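Local structure of 2-dehydro-3-deoxy-D-arabinonate dehydratase (Sulfolobus solfataricus, 2Q1C) at residues Glu138-Glu143 with Val165-Leu170; Pro144-Val149 with Ile274-Ile279; Thr160-Val165 with Cys188-Val193. The protein catalyses the removal of water from 2-dehydro-3-deoxy-D-arabinonate to give 2,5-dioxopentanoate, a step in the pentose oxidation pathway leading to 2-oxoglutarate. All blocks are in the same frame, centred on the assembly; numbering follows the deposited sequence.

Overall arrangement
The three contacts meet at one metal site: contact 1 supplies Glu143, contact 2 Glu145 and contact 3 Asp164, whose carboxylates bind a single calcium ion, which also holds the bound 2-ketobutyric acid. The centres of contacts 2 and 3 are about 7 Å apart, because strands 144-150 and 156-164 are antiparallel neighbours; Glu145 O and Met162 N are 3.0 Å apart, a probable hydrogen bond. Contact 1 lies further out, its centre about 16 Å from that of contact 3 and about 20 Å from that of contact 2. It lies where the chain enters strand 144-150 and leaves strand 156-164, adjoining contact 2 at Glu143-Pro144 and sharing Val165 with contact 3.

Contact 1: residues Glu138-Glu143 with Val165-Leu170. With CA (calcium ion), chain B; 2KT (2-ketobutyric acid), chain C.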
ATOM      1  N   GLU A 138     -26.903 -32.259 -13.169  1.00 40.08           N
ATOM      2  CA  GLU A 138     -27.297 -32.875 -14.433  1.00 40.38           C
ATOM      3  C   GLU A 138     -28.167 -31.949 -15.284  1.00 40.02           C
ATOM      4  O   GLU A 138     -28.424 -32.241 -16.455  1.00 40.14           O
ATOM      5  CB  GLU A 138     -28.030 -34.194 -14.181  1.00 40.29           C
ATOM      6  CG  GLU A 138     -27.179 -35.276 -13.522  1.00 41.07           C
ATOM      7  CD  GLU A 138     -27.975 -36.537 -13.184  1.00 41.48           C
ATOM      8  OE1 GLU A 138     -29.220 -36.451 -13.040  1.00 42.63           O
ATOM      9  OE2 GLU A 138     -27.351 -37.618 -13.060  1.00 42.92           O
ATOM     10  N   TRP A 139     -28.620 -30.841 -14.697  1.00 39.65           N
ATOM     11  CA  TRP A 139     -29.484 -29.890 -15.400  1.00 39.37           C
ATOM     12  C   TRP A 139     -29.235 -28.441 -14.966  1.00 39.26           C
ATOM     13  O   TRP A 139     -29.883 -27.930 -14.046  1.00 39.43           O
ATOM     14  CB  TRP A 139     -30.963 -30.281 -15.235  1.00 39.23           C
ATOM     15  CG  TRP A 139     -31.939 -29.361 -15.929  1.00 39.07           C
ATOM     16  CD1 TRP A 139     -31.839 -28.856 -17.195  1.00 39.02           C
ATOM     17  CD2 TRP A 139     -33.173 -28.858 -15.396  1.00 38.98           C
ATOM     18  NE1 TRP A 139     -32.925 -28.062 -17.479  1.00 39.01           N
ATOM     19  CE2 TRP A 139     -33.760 -28.047 -16.393  1.00 38.98           C
ATOM     20  CE3 TRP A 139     -33.837 -29.011 -14.171  1.00 39.04           C
ATOM     21  CZ2 TRP A 139     -34.979 -27.389 -16.204  1.00 39.12           C
ATOM     22  CZ3 TRP A 139     -35.051 -28.354 -13.982  1.00 39.05           C
ATOM     23  CH2 TRP A 139     -35.608 -27.555 -14.995  1.00 39.12           C
ATOM     24  N   THR A 140     -28.294 -27.786 -15.646  1.00 38.87           N
ATOM     25  CA  THR A 140     -27.930 -26.402 -15.349  1.00 38.44           C
ATOM     26  C   THR A 140     -28.302 -25.488 -16.514  1.00 38.22           C
ATOM     27  O   THR A 140     -27.973 -25.777 -17.664  1.00 38.28           O
ATOM     28  CB  THR A 140     -26.425 -26.282 -15.019  1.00 38.44           C
ATOM     29  OG1 THR A 140     -26.127 -27.089 -13.872  1.00 38.18           O
ATOM     30  CG2 THR A 140     -26.037 -24.839 -14.725  1.00 38.37           C
ATOM     31  N   LEU A 141     -28.992 -24.391 -16.208  1.00 37.89           N
ATOM     32  CA  LEU A 141     -29.453 -23.450 -17.230  1.00 37.60           C
ATOM     33  C   LEU A 141     -28.896 -22.043 -17.024  1.00 37.32           C
ATOM     34  O   LEU A 141     -28.664 -21.630 -15.886  1.00 37.34           O
ATOM     35  CB  LEU A 141     -30.985 -23.391 -17.262  1.00 37.64           C
ATOM     36  CG  LEU A 141     -31.780 -24.612 -17.740  1.00 37.88           C
ATOM     37  CD1 LEU A 141     -33.271 -24.342 -17.601  1.00 38.03           C
ATOM     38  CD2 LEU A 141     -31.437 -24.990 -19.178  1.00 37.76           C
ATOM     39  N   PRO A 142     -28.668 -21.305 -18.129  1.00 37.05           N
ATOM     40  CA  PRO A 142     -28.330 -19.892 -18.007  1.00 36.86           C
ATOM     41  C   PRO A 142     -29.590 -19.039 -17.869  1.00 36.70           C
ATOM     42  O   PRO A 142     -30.611 -19.331 -18.500  1.00 36.79           O
ATOM     43  CB  PRO A 142     -27.617 -19.589 -19.326  1.00 36.85           C
ATOM     44  CG  PRO A 142     -28.210 -20.544 -20.308  1.00 36.83           C
ATOM     45  CD  PRO A 142     -28.692 -21.749 -19.537  1.00 37.01           C
ATOM     46  N   GLU A 143     -29.522 -18.003 -17.040  1.00 36.37           N
ATOM     47  CA  GLU A 143     -30.656 -17.104 -16.861  1.00 36.02           C
ATOM     48  C   GLU A 143     -30.304 -15.690 -17.331  1.00 35.76           C
ATOM     49  O   GLU A 143     -29.666 -14.927 -16.600  1.00 35.76           O
ATOM     50  CB  GLU A 143     -31.152 -17.128 -15.411  1.00 35.98           C
ATOM     51  CG  GLU A 143     -31.686 -18.494 -14.965  1.00 36.06           C
ATOM     52  CD  GLU A 143     -32.312 -18.486 -13.575  1.00 36.22           C
ATOM     53  OE1 GLU A 143     -32.730 -19.567 -13.105  1.00 36.56           O
ATOM     54  OE2 GLU A 143     -32.393 -17.409 -12.945  1.00 36.39           O
ATOM     55  N   VAL A 165     -26.192 -18.131 -13.675  1.00 32.96           N
ATOM     56  CA  VAL A 165     -26.089 -19.553 -13.993  1.00 33.22           C
ATOM     57  C   VAL A 165     -26.635 -20.363 -12.818  1.00 33.51           C
ATOM     58  O   VAL A 165     -26.136 -20.255 -11.698  1.00 33.56           O
ATOM     59  CB  VAL A 165     -24.628 -19.959 -14.338  1.00 33.22           C
ATOM     60  CG1 VAL A 165     -24.570 -21.375 -14.882  1.00 33.04           C
ATOM     61  CG2 VAL A 165     -24.025 -18.984 -15.353  1.00 33.10           C
ATOM     62  N   SER A 166     -27.671 -21.159 -13.082  1.00 33.93           N
ATOM     63  CA  SER A 166     -28.405 -21.867 -12.026  1.00 34.27           C
ATOM     64  C   SER A 166     -28.477 -23.378 -12.259  1.00 34.47           C
ATOM     65  O   SER A 166     -28.960 -23.831 -13.301  1.00 34.43           O
ATOM     66  CB  SER A 166     -29.827 -21.304 -11.896  1.00 34.27           C
ATOM     67  OG  SER A 166     -29.835 -19.886 -11.904  1.00 34.33           O
ATOM     68  N   ALA A 167     -28.001 -24.147 -11.280  1.00 34.74           N
ATOM     69  CA  ALA A 167     -28.106 -25.606 -11.304  1.00 34.94           C
ATOM     70  C   ALA A 167     -29.532 -26.015 -10.939  1.00 35.26           C
ATOM     71  O   ALA A 167     -29.809 -26.424  -9.806  1.00 35.31           O
ATOM     72  CB  ALA A 167     -27.098 -26.231 -10.353  1.00 34.77           C
ATOM     73  N   ARG A 168     -30.423 -25.911 -11.924  1.00 35.61           N
ATOM     74  CA  ARG A 168     -31.870 -26.041 -11.731  1.00 35.93           C
ATOM     75  C   ARG A 168     -32.350 -27.356 -11.115  1.00 36.20           C
ATOM     76  O   ARG A 168     -33.394 -27.387 -10.458  1.00 36.25           O
ATOM     77  CB  ARG A 168     -32.600 -25.791 -13.052  1.00 35.92           C
ATOM     78  CG  ARG A 168     -32.606 -24.336 -13.507  1.00 36.30           C
ATOM     79  CD  ARG A 168     -33.474 -23.462 -12.610  1.00 36.84           C
ATOM     80  NE  ARG A 168     -34.841 -23.966 -12.515  1.00 37.68           N
ATOM     81  CZ  ARG A 168     -35.798 -23.724 -13.409  1.00 38.40           C
ATOM     82  NH1 ARG A 168     -35.549 -22.975 -14.477  1.00 38.33           N
ATOM     83  NH2 ARG A 168     -37.008 -24.237 -13.235  1.00 39.01           N
ATOM     84  N   ASP A 169     -31.599 -28.433 -11.330  1.00 36.51           N
ATOM     85  CA  ASP A 169     -31.979 -29.741 -10.798  1.00 36.86           C
ATOM     86  C   ASP A 169     -31.869 -29.816  -9.274  1.00 37.08           C
ATOM     87  O   ASP A 169     -32.665 -30.497  -8.625  1.00 37.21           O
ATOM     88  CB  ASP A 169     -31.182 -30.870 -11.469  1.00 36.80           C
ATOM     89  CG  ASP A 169     -29.680 -30.734 -11.278  1.00 36.97           C
ATOM     90  OD1 ASP A 169     -29.149 -29.604 -11.394  1.00 36.80           O
ATOM     91  OD2 ASP A 169     -29.027 -31.770 -11.025  1.00 36.94           O
ATOM     92  N   LEU A 170     -30.896 -29.103  -8.711  1.00 37.37           N
ATOM     93  CA  LEU A 170     -30.697 -29.056  -7.262  1.00 37.65           C
ATOM     94  C   LEU A 170     -31.774 -28.220  -6.571  1.00 37.91           C
ATOM     95  O   LEU A 170     -32.193 -28.531  -5.452  1.00 37.89           O
ATOM     96  CB  LEU A 170     -29.312 -28.501  -6.926  1.00 37.58           C
ATOM     97  CG  LEU A 170     -28.079 -29.211  -7.490  1.00 37.59           C
ATOM     98  CD1 LEU A 170     -26.822 -28.474  -7.059  1.00 37.66           C
ATOM     99  CD2 LEU A 170     -28.021 -30.675  -7.060  1.00 37.53           C
TER
HETATM  100 CA    CA B 294     -32.243 -15.554 -11.678  1.00 37.26          CA
HETATM  101  C4  2KT C 295     -35.019 -18.075  -8.710  1.00 40.00           C
HETATM  102  C3  2KT C 295     -35.624 -17.091  -9.265  1.00 40.37           C
HETATM  103  C2  2KT C 295     -34.948 -16.583 -10.203  1.00 40.51           C
HETATM  104  O3  2KT C 295     -33.730 -16.725 -10.230  1.00 40.56           O
HETATM  105  C   2KT C 295     -35.547 -15.875 -11.173  1.00 40.51           C
HETATM  106  OXT 2KT C 295     -36.788 -15.713 -11.161  1.00 40.73           O
HETATM  107  O   2KT C 295     -34.845 -15.381 -12.088  1.00 40.36           O
HETATM  108  O   HOH W   1     -33.623 -21.521 -15.384  1.00 31.44           O
HETATM  109  O   HOH W   2     -32.400 -13.327 -10.660  1.00 35.36           O
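The Arg168 side chain runs along that of Trp139 in the same direction. CB of Arg168 sits over the face of the indole, 3.7 Å from the centroid of the six-membered ring, a CH-pi contact that suits a long aliphatic stem. The Arg168 chain then bends at chi2 and chi3 (-69° and -56°), which places a guanidinium face near CH2 of Trp139, with the two planes 45° apart. At the guanidinium edge, NH1 gives a hydrogen bond to a water that donates in turn to OE1 of Glu143, so one bound water bridges the two oppositely charged side chains. Glu143, long and extended beyond CG, divides its work: OE1 has a direct salt bridge with Arg89, while OE2 binds the calcium at 2.3 Å. At the other end Asp169 receives Glu138 N on OD2 at 3.1 Å, from above the carboxylate plane, while its OD1 is bonded to Ser137. Between them Leu141 and Ser166 form a single antiparallel bridge, with Leu141 N to Ser166 O and Ser166 N to Leu141 O both 3.0 Å; OG of Ser166 is held by substrate-binding Lys182. Small Ala167 centres an inverse gamma turn at the N-cap of helix 168-173. Thr140 and Val165 rest on strand 131-133, whereas Ala167 and Leu170 pack against helix 178-182.

Contact 2: residues Pro144-Val149 with Ile274-Ile279; sequences PELAVV and ITISNI. With CA (calcium ion), chain B.
Ile274 and Ile276 both hold CG1 anti to the carbonyl carbon (chi1 -49° and -59°) and continue extended, which sends each CD1 across to strand 144-149. The contact is a face-to-face packing of two beta layers within the beta-sandwich roll of the FAH family: the axes of strands 144-149 and 274-276 come within 7.9 Å and cross at -40°, and no hydrogen bond joins them. Beta-branched isoleucines and a proline lacking an N-H suit this bond-free interface. CG2 of Ile274 meets CB of Pro144 at 3.6 Å, and its CD1 lies against the same proline. CD1 of Ile276 reaches over the backbone of the facing strand, 3.6 Å from Glu145 O and 3.9 Å from Leu146 CA. Leu146, with CG anti to its own amide nitrogen, lets CD1 reach CD1 of Ile279 at 4.1 Å, the two side chains crossing at about a right angle. Ile279 arrives there through a type II turn after Ile276, closed by Ile279 N bonding to Ile276 O. Ile161 of strand 156-164 also packs on Ile274 and Ile276, widening the apolar layer. Strand alternation points Glu145 away from residues 274-279, and its carboxylate ends at the metal. Its OE1 binds the calcium at 2.4 Å, while OE2 is held by Thr253 and Gly255 and accepts a hydrogen bond at 2.8 Å from a water that also ligates the ion.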
ATOM      1  N   PRO A 144     -30.697 -15.352 -18.577  1.00 35.50           N
ATOM      2  CA  PRO A 144     -30.436 -14.045 -19.185  1.00 35.25           C
ATOM      3  C   PRO A 144     -31.204 -12.933 -18.479  1.00 35.03           C
ATOM      4  O   PRO A 144     -32.438 -12.966 -18.425  1.00 35.02           O
ATOM      5  CB  PRO A 144     -30.933 -14.221 -20.625  1.00 35.21           C
ATOM      6  CG  PRO A 144     -31.917 -15.325 -20.562  1.00 35.29           C
ATOM      7  CD  PRO A 144     -31.428 -16.247 -19.492  1.00 35.46           C
ATOM      8  N   GLU A 145     -30.477 -11.965 -17.930  1.00 34.80           N
ATOM      9  CA  GLU A 145     -31.091 -10.931 -17.096  1.00 34.67           C
ATOM     10  C   GLU A 145     -30.509  -9.538 -17.319  1.00 34.57           C
ATOM     11  O   GLU A 145     -29.332  -9.389 -17.654  1.00 34.65           O
ATOM     12  CB  GLU A 145     -30.969 -11.300 -15.616  1.00 34.56           C
ATOM     13  CG  GLU A 145     -31.624 -12.620 -15.245  1.00 34.53           C
ATOM     14  CD  GLU A 145     -31.531 -12.951 -13.770  1.00 34.66           C
ATOM     15  OE1 GLU A 145     -31.538 -14.155 -13.437  1.00 34.38           O
ATOM     16  OE2 GLU A 145     -31.465 -12.018 -12.939  1.00 34.84           O
ATOM     17  N   LEU A 146     -31.353  -8.527 -17.138  1.00 34.46           N
ATOM     18  CA  LEU A 146     -30.904  -7.144 -17.070  1.00 34.39           C
ATOM     19  C   LEU A 146     -30.411  -6.882 -15.654  1.00 34.41           C
ATOM     20  O   LEU A 146     -31.105  -7.187 -14.683  1.00 34.44           O
ATOM     21  CB  LEU A 146     -32.041  -6.179 -17.427  1.00 34.42           C
ATOM     22  CG  LEU A 146     -31.804  -4.669 -17.284  1.00 34.32           C
ATOM     23  CD1 LEU A 146     -30.785  -4.154 -18.300  1.00 34.23           C
ATOM     24  CD2 LEU A 146     -33.116  -3.920 -17.419  1.00 34.26           C
ATOM     25  N   ALA A 147     -29.210  -6.328 -15.543  1.00 34.41           N
ATOM     26  CA  ALA A 147     -28.602  -6.078 -14.244  1.00 34.54           C
ATOM     27  C   ALA A 147     -28.250  -4.606 -14.056  1.00 34.64           C
ATOM     28  O   ALA A 147     -27.838  -3.932 -15.004  1.00 34.71           O
ATOM     29  CB  ALA A 147     -27.375  -6.952 -14.060  1.00 34.41           C
ATOM     30  N   VAL A 148     -28.423  -4.115 -12.832  1.00 34.72           N
ATOM     31  CA  VAL A 148     -28.081  -2.730 -12.499  1.00 34.82           C
ATOM     32  C   VAL A 148     -26.863  -2.638 -11.583  1.00 34.97           C
ATOM     33  O   VAL A 148     -26.689  -3.459 -10.676  1.00 34.95           O
ATOM     34  CB  VAL A 148     -29.271  -1.957 -11.863  1.00 34.81           C
ATOM     35  CG1 VAL A 148     -30.280  -1.565 -12.924  1.00 34.75           C
ATOM     36  CG2 VAL A 148     -29.935  -2.767 -10.741  1.00 34.66           C
ATOM     37  N   VAL A 149     -26.022  -1.638 -11.839  1.00 35.06           N
ATOM     38  CA  VAL A 149     -24.911  -1.300 -10.947  1.00 35.16           C
ATOM     39  C   VAL A 149     -25.371  -0.203  -9.981  1.00 35.23           C
ATOM     40  O   VAL A 149     -25.904   0.830 -10.402  1.00 35.13           O
ATOM     41  CB  VAL A 149     -23.646  -0.858 -11.730  1.00 35.13           C
ATOM     42  CG1 VAL A 149     -22.483  -0.601 -10.782  1.00 34.97           C
ATOM     43  CG2 VAL A 149     -23.257  -1.913 -12.753  1.00 35.19           C
ATOM     44  N   ILE A 274     -25.965 -13.857 -24.925  1.00 42.73           N
ATOM     45  CA  ILE A 274     -27.083 -13.060 -24.421  1.00 42.38           C
ATOM     46  C   ILE A 274     -27.004 -11.625 -24.939  1.00 42.30           C
ATOM     47  O   ILE A 274     -25.975 -10.962 -24.803  1.00 42.28           O
ATOM     48  CB  ILE A 274     -27.172 -13.072 -22.872  1.00 42.34           C
ATOM     49  CG1 ILE A 274     -27.098 -14.506 -22.333  1.00 42.22           C
ATOM     50  CG2 ILE A 274     -28.462 -12.387 -22.414  1.00 42.26           C
ATOM     51  CD1 ILE A 274     -26.834 -14.610 -20.841  1.00 42.22           C
ATOM     52  N   THR A 275     -28.103 -11.162 -25.530  1.00 42.17           N
ATOM     53  CA  THR A 275     -28.177  -9.839 -26.141  1.00 42.04           C
ATOM     54  C   THR A 275     -29.238  -8.976 -25.462  1.00 41.99           C
ATOM     55  O   THR A 275     -30.367  -9.420 -25.254  1.00 42.00           O
ATOM     56  CB  THR A 275     -28.502  -9.943 -27.653  1.00 42.04           C
ATOM     57  OG1 THR A 275     -27.599 -10.864 -28.276  1.00 42.14           O
ATOM     58  CG2 THR A 275     -28.396  -8.581 -28.340  1.00 41.80           C
ATOM     59  N   ILE A 276     -28.859  -7.750 -25.108  1.00 41.86           N
ATOM     60  CA  ILE A 276     -29.809  -6.746 -24.631  1.00 41.73           C
ATOM     61  C   ILE A 276     -29.601  -5.448 -25.407  1.00 41.68           C
ATOM     62  O   ILE A 276     -28.471  -4.984 -25.560  1.00 41.67           O
ATOM     63  CB  ILE A 276     -29.705  -6.497 -23.101  1.00 41.76           C
ATOM     64  CG1 ILE A 276     -29.968  -7.797 -22.324  1.00 41.66           C
ATOM     65  CG2 ILE A 276     -30.686  -5.398 -22.666  1.00 41.77           C
ATOM     66  CD1 ILE A 276     -29.816  -7.692 -20.812  1.00 41.67           C
ATOM     67  N   SER A 277     -30.703  -4.881 -25.895  1.00 41.68           N
ATOM     68  CA  SER A 277     -30.687  -3.650 -26.690  1.00 41.72           C
ATOM     69  C   SER A 277     -29.840  -2.551 -26.058  1.00 41.70           C
ATOM     70  O   SER A 277     -29.887  -2.342 -24.844  1.00 41.79           O
ATOM     71  CB  SER A 277     -32.112  -3.136 -26.907  1.00 41.70           C
ATOM     72  OG  SER A 277     -32.934  -4.136 -27.481  1.00 41.96           O
ATOM     73  N   ASN A 278     -29.060  -1.867 -26.895  1.00 41.65           N
ATOM     74  CA  ASN A 278     -28.221  -0.728 -26.491  1.00 41.64           C
ATOM     75  C   ASN A 278     -26.969  -1.087 -25.681  1.00 41.45           C
ATOM     76  O   ASN A 278     -26.059  -0.264 -25.545  1.00 41.56           O
ATOM     77  CB  ASN A 278     -29.049   0.348 -25.773  1.00 41.76           C
ATOM     78  CG  ASN A 278     -30.239   0.818 -26.596  1.00 42.33           C
ATOM     79  OD1 ASN A 278     -30.086   1.267 -27.734  1.00 42.92           O
ATOM     80  ND2 ASN A 278     -31.432   0.718 -26.021  1.00 42.89           N
ATOM     81  N   ILE A 279     -26.923  -2.304 -25.145  1.00 41.09           N
ATOM     82  CA  ILE A 279     -25.785  -2.738 -24.337  1.00 40.73           C
ATOM     83  C   ILE A 279     -24.792  -3.535 -25.184  1.00 40.66           C
ATOM     84  O   ILE A 279     -23.630  -3.146 -25.314  1.00 40.60           O
ATOM     85  CB  ILE A 279     -26.235  -3.529 -23.076  1.00 40.73           C
ATOM     86  CG1 ILE A 279     -27.182  -2.670 -22.226  1.00 40.46           C
ATOM     87  CG2 ILE A 279     -25.023  -3.969 -22.250  1.00 40.54           C
ATOM     88  CD1 ILE A 279     -27.898  -3.416 -21.117  1.00 40.55           C
TER
HETATM   89 CA    CA B 294     -32.243 -15.554 -11.678  1.00 37.26          CA
HETATM   90  O   HOH W   2     -32.400 -13.327 -10.660  1.00 35.36           O

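Contact 3: residues Thr160-Val165 with Cys188-Val193. With CA (calcium ion), chain B.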
ATOM      1  N   THR A 160     -26.106  -3.488 -17.240  1.00 32.98           N
ATOM      2  CA  THR A 160     -25.307  -4.498 -17.934  1.00 32.78           C
ATOM      3  C   THR A 160     -26.119  -5.777 -18.172  1.00 32.71           C
ATOM      4  O   THR A 160     -27.206  -5.945 -17.615  1.00 32.66           O
ATOM      5  CB  THR A 160     -23.983  -4.817 -17.172  1.00 32.81           C
ATOM      6  OG1 THR A 160     -23.127  -5.620 -17.998  1.00 32.68           O
ATOM      7  CG2 THR A 160     -24.255  -5.545 -15.856  1.00 32.62           C
ATOM      8  N   ILE A 161     -25.589  -6.659 -19.016  1.00 32.59           N
ATOM      9  CA  ILE A 161     -26.141  -7.995 -19.218  1.00 32.44           C
ATOM     10  C   ILE A 161     -25.540  -8.921 -18.165  1.00 32.40           C
ATOM     11  O   ILE A 161     -24.325  -8.916 -17.967  1.00 32.42           O
ATOM     12  CB  ILE A 161     -25.774  -8.545 -20.616  1.00 32.45           C
ATOM     13  CG1 ILE A 161     -26.207  -7.575 -21.720  1.00 32.40           C
ATOM     14  CG2 ILE A 161     -26.379  -9.929 -20.829  1.00 32.52           C
ATOM     15  CD1 ILE A 161     -25.407  -7.706 -23.002  1.00 32.48           C
ATOM     16  N   MET A 162     -26.375  -9.715 -17.497  1.00 32.27           N
ATOM     17  CA  MET A 162     -25.866 -10.712 -16.551  1.00 32.22           C
ATOM     18  C   MET A 162     -26.447 -12.105 -16.776  1.00 32.23           C
ATOM     19  O   MET A 162     -27.644 -12.260 -17.030  1.00 32.23           O
ATOM     20  CB  MET A 162     -26.072 -10.270 -15.094  1.00 32.29           C
ATOM     21  CG  MET A 162     -25.600 -11.297 -14.053  1.00 32.14           C
ATOM     22  SD  MET A 162     -25.276 -10.648 -12.404  1.00 32.13           S
ATOM     23  CE  MET A 162     -23.707  -9.820 -12.646  1.00 31.85           C
ATOM     24  N   ASP A 163     -25.577 -13.108 -16.677  1.00 32.27           N
ATOM     25  CA  ASP A 163     -25.980 -14.507 -16.702  1.00 32.40           C
ATOM     26  C   ASP A 163     -25.956 -15.060 -15.280  1.00 32.43           C
ATOM     27  O   ASP A 163     -24.888 -15.255 -14.692  1.00 32.42           O
ATOM     28  CB  ASP A 163     -25.049 -15.317 -17.615  1.00 32.52           C
ATOM     29  CG  ASP A 163     -25.568 -16.730 -17.907  1.00 33.03           C
ATOM     30  OD1 ASP A 163     -26.427 -17.251 -17.162  1.00 33.17           O
ATOM     31  OD2 ASP A 163     -25.098 -17.331 -18.897  1.00 33.81           O
ATOM     32  N   ASP A 164     -27.146 -15.292 -14.729  1.00 32.49           N
ATOM     33  CA  ASP A 164     -27.294 -15.981 -13.453  1.00 32.56           C
ATOM     34  C   ASP A 164     -27.351 -17.483 -13.735  1.00 32.72           C
ATOM     35  O   ASP A 164     -28.415 -18.038 -14.017  1.00 32.79           O
ATOM     36  CB  ASP A 164     -28.548 -15.478 -12.718  1.00 32.44           C
ATOM     37  CG  ASP A 164     -28.913 -16.325 -11.501  1.00 32.37           C
ATOM     38  OD1 ASP A 164     -28.044 -17.026 -10.942  1.00 32.38           O
ATOM     39  OD2 ASP A 164     -30.094 -16.290 -11.100  1.00 32.16           O
ATOM     40  N   VAL A 165     -26.192 -18.131 -13.675  1.00 32.96           N
ATOM     41  CA  VAL A 165     -26.089 -19.553 -13.993  1.00 33.22           C
ATOM     42  C   VAL A 165     -26.635 -20.363 -12.818  1.00 33.51           C
ATOM     43  O   VAL A 165     -26.136 -20.255 -11.698  1.00 33.56           O
ATOM     44  CB  VAL A 165     -24.628 -19.959 -14.338  1.00 33.22           C
ATOM     45  CG1 VAL A 165     -24.570 -21.375 -14.882  1.00 33.04           C
ATOM     46  CG2 VAL A 165     -24.025 -18.984 -15.353  1.00 33.10           C
ATOM     47  N   CYS A 188     -21.445 -16.930 -12.435  1.00 30.71           N
ATOM     48  CA  CYS A 188     -21.947 -15.609 -12.788  1.00 30.73           C
ATOM     49  C   CYS A 188     -21.116 -14.940 -13.881  1.00 30.88           C
ATOM     50  O   CYS A 188     -19.884 -14.929 -13.814  1.00 31.01           O
ATOM     51  CB  CYS A 188     -21.972 -14.733 -11.534  1.00 30.61           C
ATOM     52  SG  CYS A 188     -22.861 -13.190 -11.712  1.00 30.47           S
ATOM     53  N   ALA A 189     -21.792 -14.383 -14.883  1.00 30.96           N
ATOM     54  CA  ALA A 189     -21.120 -13.649 -15.957  1.00 31.17           C
ATOM     55  C   ALA A 189     -21.833 -12.344 -16.286  1.00 31.41           C
ATOM     56  O   ALA A 189     -23.065 -12.288 -16.290  1.00 31.47           O
ATOM     57  CB  ALA A 189     -21.003 -14.509 -17.197  1.00 31.13           C
ATOM     58  N   PHE A 190     -21.053 -11.298 -16.560  1.00 31.66           N
ATOM     59  CA  PHE A 190     -21.613  -9.997 -16.937  1.00 31.94           C
ATOM     60  C   PHE A 190     -20.713  -9.201 -17.876  1.00 32.30           C
ATOM     61  O   PHE A 190     -19.508  -9.441 -17.953  1.00 32.29           O
ATOM     62  CB  PHE A 190     -21.992  -9.165 -15.701  1.00 31.85           C
ATOM     63  CG  PHE A 190     -20.821  -8.722 -14.872  1.00 31.56           C
ATOM     64  CD1 PHE A 190     -20.337  -7.421 -14.972  1.00 31.31           C
ATOM     65  CD2 PHE A 190     -20.210  -9.599 -13.976  1.00 31.32           C
ATOM     66  CE1 PHE A 190     -19.256  -7.003 -14.205  1.00 31.42           C
ATOM     67  CE2 PHE A 190     -19.129  -9.192 -13.207  1.00 31.28           C
ATOM     68  CZ  PHE A 190     -18.650  -7.889 -13.321  1.00 31.53           C
ATOM     69  N   GLY A 191     -21.318  -8.251 -18.583  1.00 32.89           N
ATOM     70  CA  GLY A 191     -20.622  -7.434 -19.573  1.00 33.66           C
ATOM     71  C   GLY A 191     -21.397  -7.351 -20.880  1.00 34.29           C
ATOM     72  O   GLY A 191     -22.622  -7.487 -20.884  1.00 34.34           O
ATOM     73  N   PRO A 192     -20.695  -7.110 -22.002  1.00 34.75           N
ATOM     74  CA  PRO A 192     -19.263  -6.814 -22.087  1.00 35.16           C
ATOM     75  C   PRO A 192     -18.937  -5.397 -21.608  1.00 35.56           C
ATOM     76  O   PRO A 192     -17.778  -5.090 -21.319  1.00 35.54           O
ATOM     77  CB  PRO A 192     -18.969  -6.953 -23.583  1.00 35.13           C
ATOM     78  CG  PRO A 192     -20.257  -6.635 -24.247  1.00 34.99           C
ATOM     79  CD  PRO A 192     -21.331  -7.141 -23.333  1.00 34.77           C
ATOM     80  N   VAL A 193     -19.963  -4.553 -21.529  1.00 36.12           N
ATOM     81  CA  VAL A 193     -19.821  -3.184 -21.038  1.00 36.75           C
ATOM     82  C   VAL A 193     -20.830  -2.885 -19.932  1.00 37.27           C
ATOM     83  O   VAL A 193     -21.785  -3.639 -19.720  1.00 37.41           O
ATOM     84  CB  VAL A 193     -19.988  -2.123 -22.171  1.00 36.66           C
ATOM     85  CG1 VAL A 193     -18.823  -2.177 -23.154  1.00 36.71           C
ATOM     86  CG2 VAL A 193     -21.326  -2.283 -22.891  1.00 36.68           C
TER
HETATM   87 CA    CA B 294     -32.243 -15.554 -11.678  1.00 37.26          CA
HETATM   88  O   HOH W   2     -32.400 -13.327 -10.660  1.00 35.36           O
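Met162 and Phe190 are paired across the antiparallel ladder of strands 160-164 and 188-191, at a non-hydrogen-bonded position. Here the packing is close. Their side chains run alongside, and the bend at chi3 of Met162 (-76°) swings CE to 3.6 Å from CB of Phe190 while its SD lies 3.6 Å from SG of Cys188. An unbranched, flexible methionine and a small thiol suit this buried face, which is also covered by Ile251 and, at Met162, by Thr253. On the reverse face Asp163 and Ala189 form a hydrogen-bonded pair, with Asp163 N to Ala189 O at 2.7 Å and Ala189 N to Asp163 O at 3.2 Å, and the small Ala189 sets only its CB against CB of Asp163. Gly191 N continues the ladder to Ile161 O. The Val165 end is looser, though still buried: its CG2 comes no nearer than 4.4 Å, to Cys188 N. Beyond Gly191 a cis peptide to Pro192 turns the chain round a corner. Gly191 suits its place because, at its backbone angles, a CB would press on the carbonyl oxygen of Phe190. Thr160 holds this end: chi1 of -170° directs OG1 to Val193 O, to which it donates a hydrogen bond at 2.9 Å. Replacing Thr160 by valine would probably leave that buried carbonyl without this donor and the corner at Pro192 less firmly held. Strand alternation separates two adjacent aspartates: Asp163, beside Ile161 and Ala189, turns to a weak hydrogen bond with Glu143 N, whereas Asp164, on the opposite face, binds the calcium through OD2, which is also hydrogen-bonded to Lys182, while OD1 forms a salt bridge with Lys118, consistent with the paired backbone holding Asp164 in position for the ion.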